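Local coordinates for phospholyase (Arthrobacter aurescens, PDB 5G4I), which is a PLP-dependent phospholyase of the class-III aminotransferase family that probably breaks down ethanolamine phosphate to acetaldehyde, ammonia and phosphate, at residues Pro274-Met279 and Val292-Glu297. Numbering follows the deposited sequence.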
loop_
_atom_site.group_PDB
_atom_site.type_symbol
_atom_site.label_atom_id
_atom_site.label_comp_id
_atom_site.label_asym_id
_atom_site.label_seq_id
_atom_site.Cartn_x
_atom_site.Cartn_y
_atom_site.Cartn_z
ATOM N N PRO A 274 -23.168 2.728 -6.246
ATOM C CA PRO A 274 -21.922 2.820 -7.011
ATOM C C PRO A 274 -21.470 1.519 -7.654
ATOM O O PRO A 274 -21.746 0.416 -7.127
ATOM C CB PRO A 274 -20.886 3.275 -5.950
ATOM C CG PRO A 274 -21.620 3.557 -4.777
ATOM C CD PRO A 274 -22.947 2.846 -4.801
ATOM N N GLU A 275 -20.696 1.615 -8.751
ATOM C CA GLU A 275 -20.049 0.499 -9.375
ATOM C C GLU A 275 -18.785 0.008 -8.610
ATOM O O GLU A 275 -18.380 -1.149 -8.735
ATOM C CB GLU A 275 -19.669 0.703 -10.829
ATOM C CG GLU A 275 -20.863 0.943 -11.749
ATOM C CD GLU A 275 -21.263 2.402 -11.902
ATOM O OE1 GLU A 275 -20.994 3.302 -11.060
ATOM O OE2 GLU A 275 -21.976 2.724 -12.951
ATOM N N LEU A 276 -18.167 0.977 -7.891
ATOM C CA LEU A 276 -16.889 0.730 -7.196
ATOM C C LEU A 276 -16.976 1.434 -5.834
ATOM O O LEU A 276 -17.461 2.578 -5.723
ATOM C CB LEU A 276 -15.721 1.445 -7.982
ATOM C CG LEU A 276 -15.354 0.750 -9.353
ATOM C CD1 LEU A 276 -14.775 1.777 -10.370
ATOM C CD2 LEU A 276 -14.426 -0.412 -9.126
ATOM N N VAL A 277 -16.504 0.685 -4.811
ATOM C CA VAL A 277 -16.483 1.181 -3.381
ATOM C C VAL A 277 -15.085 0.922 -2.817
ATOM O O VAL A 277 -14.600 -0.201 -2.897
ATOM C CB VAL A 277 -17.581 0.506 -2.495
ATOM C CG1 VAL A 277 -17.520 1.069 -1.102
ATOM C CG2 VAL A 277 -18.948 0.701 -3.095
ATOM N N THR A 278 -14.445 1.987 -2.331
ATOM C CA THR A 278 -13.064 1.836 -1.756
ATOM C C THR A 278 -13.129 2.042 -0.234
ATOM O O THR A 278 -13.976 2.732 0.310
ATOM C CB THR A 278 -12.091 2.835 -2.431
ATOM O OG1 THR A 278 -12.579 4.151 -2.209
ATOM C CG2 THR A 278 -11.969 2.577 -3.937
ATOM N N MET A 279 -12.158 1.449 0.466
ATOM C CA MET A 279 -12.150 1.470 1.943
ATOM C C MET A 279 -10.693 1.292 2.419
ATOM O O MET A 279 -9.775 0.866 1.698
ATOM C CB MET A 279 -13.118 0.448 2.485
ATOM C CG MET A 279 -12.747 -0.890 2.133
ATOM S SD MET A 279 -14.127 -2.150 2.394
ATOM C CE MET A 279 -15.238 -1.745 1.519
ATOM N N VAL A 292 -11.164 -2.700 -2.722
ATOM C CA VAL A 292 -12.089 -2.207 -3.760
ATOM C C VAL A 292 -13.202 -3.313 -3.877
ATOM O O VAL A 292 -12.915 -4.490 -4.182
ATOM C CB VAL A 292 -11.383 -2.079 -5.110
ATOM C CG1 VAL A 292 -12.421 -1.619 -6.161
ATOM C CG2 VAL A 292 -10.195 -1.176 -5.058
ATOM N N VAL A 293 -14.450 -2.957 -3.584
ATOM C CA VAL A 293 -15.645 -3.832 -3.798
ATOM C C VAL A 293 -16.331 -3.402 -5.115
ATOM O O VAL A 293 -16.468 -2.186 -5.397
ATOM C CB VAL A 293 -16.576 -3.812 -2.549
ATOM C CG1 VAL A 293 -17.965 -4.419 -2.882
ATOM C CG2 VAL A 293 -15.902 -4.471 -1.359
ATOM N N THR A 294 -16.659 -4.384 -5.973
ATOM C CA THR A 294 -17.149 -4.077 -7.325
ATOM C C THR A 294 -18.085 -5.190 -7.816
ATOM O O THR A 294 -18.489 -6.092 -7.034
ATOM C CB THR A 294 -15.999 -3.699 -8.261
ATOM O OG1 THR A 294 -16.514 -3.062 -9.482
ATOM C CG2 THR A 294 -15.134 -4.894 -8.640
ATOM N N THR A 295 -18.487 -5.068 -9.100
ATOM C CA THR A 295 -19.387 -6.016 -9.718
ATOM C C THR A 295 -18.599 -7.190 -10.325
ATOM O O THR A 295 -17.403 -7.158 -10.616
ATOM C CB THR A 295 -20.195 -5.309 -10.829
ATOM O OG1 THR A 295 -19.315 -4.980 -11.929
ATOM C CG2 THR A 295 -20.897 -4.124 -10.360
ATOM N N ALA A 296 -19.303 -8.296 -10.562
ATOM C CA ALA A 296 -18.732 -9.433 -11.273
ATOM C C ALA A 296 -18.231 -9.095 -12.674
ATOM O O ALA A 296 -17.111 -9.496 -13.027
ATOM C CB ALA A 296 -19.752 -10.560 -11.369
ATOM N N GLU A 297 -18.983 -8.342 -13.440
ATOM C CA GLU A 297 -18.546 -7.941 -14.753
ATOM C C GLU A 297 -17.235 -7.145 -14.736
ATOM O O GLU A 297 -16.339 -7.410 -15.502
ATOM C CB GLU A 297 -19.658 -7.123 -15.403
ATOM C CG GLU A 297 -19.270 -6.309 -16.653
ATOM C CD GLU A 297 -20.281 -5.197 -16.978
ATOM O OE1 GLU A 297 -21.384 -5.576 -17.465
ATOM O OE2 GLU A 297 -19.985 -3.988 -16.698
#
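Strands 276-279 and 290-294 form an antiparallel beta hairpin in the large mixed sheet of this fold-type I PLP enzyme, and V277 and V293 are its hydrogen-bonded pair. V277 N gives its hydrogen to V293 O at 2.9 Å, and V293 N returns one to V277 O at 2.8 Å. Weaker CA-H...O contacts supplement them: V292 CA lies 3.3 Å from V277 O, and L276 CA also approaches V293 O. Strand 247-251 continues the sheet beyond 276-279, and strand 113-117 does so beyond 290-294.

On one face, L276, T278, V292 and T294 come together, with helix 120-135 packed over T278 and V292. L276 sends CD2 across to V292 CG1, 3.8 Å away, while the same methyl lies 3.4 Å from T294 OG1; the L276 and T294 side chains run side by side, pointing the same way. T278 and V292 form a non-hydrogen-bonded pair, and T278 OG1 is hydrogen-bonded to OD1 of N124, a residue of the PLP pocket. The T278 side chain sits about 6 Å from the bound PLP, which brings the T278 end of the hairpin close to the coenzyme.

On the other face, V277 and V293 meet CB to CB. M279 bends at chi3 (61°), carrying CE to within 4.0 Å of V293 CG2.

Past T294 the chain turns into helix 296-305, with T295 as N-cap, its OG1 bonded to L298 N. Just before that turn a side chain adds a third link between the strands: with OG1 anti to its backbone N (chi1 -165°), T294 donates its hydroxyl hydrogen to E275 O at 2.8 Å, the oxygen OG1 tilted 23° from the carbonyl plane.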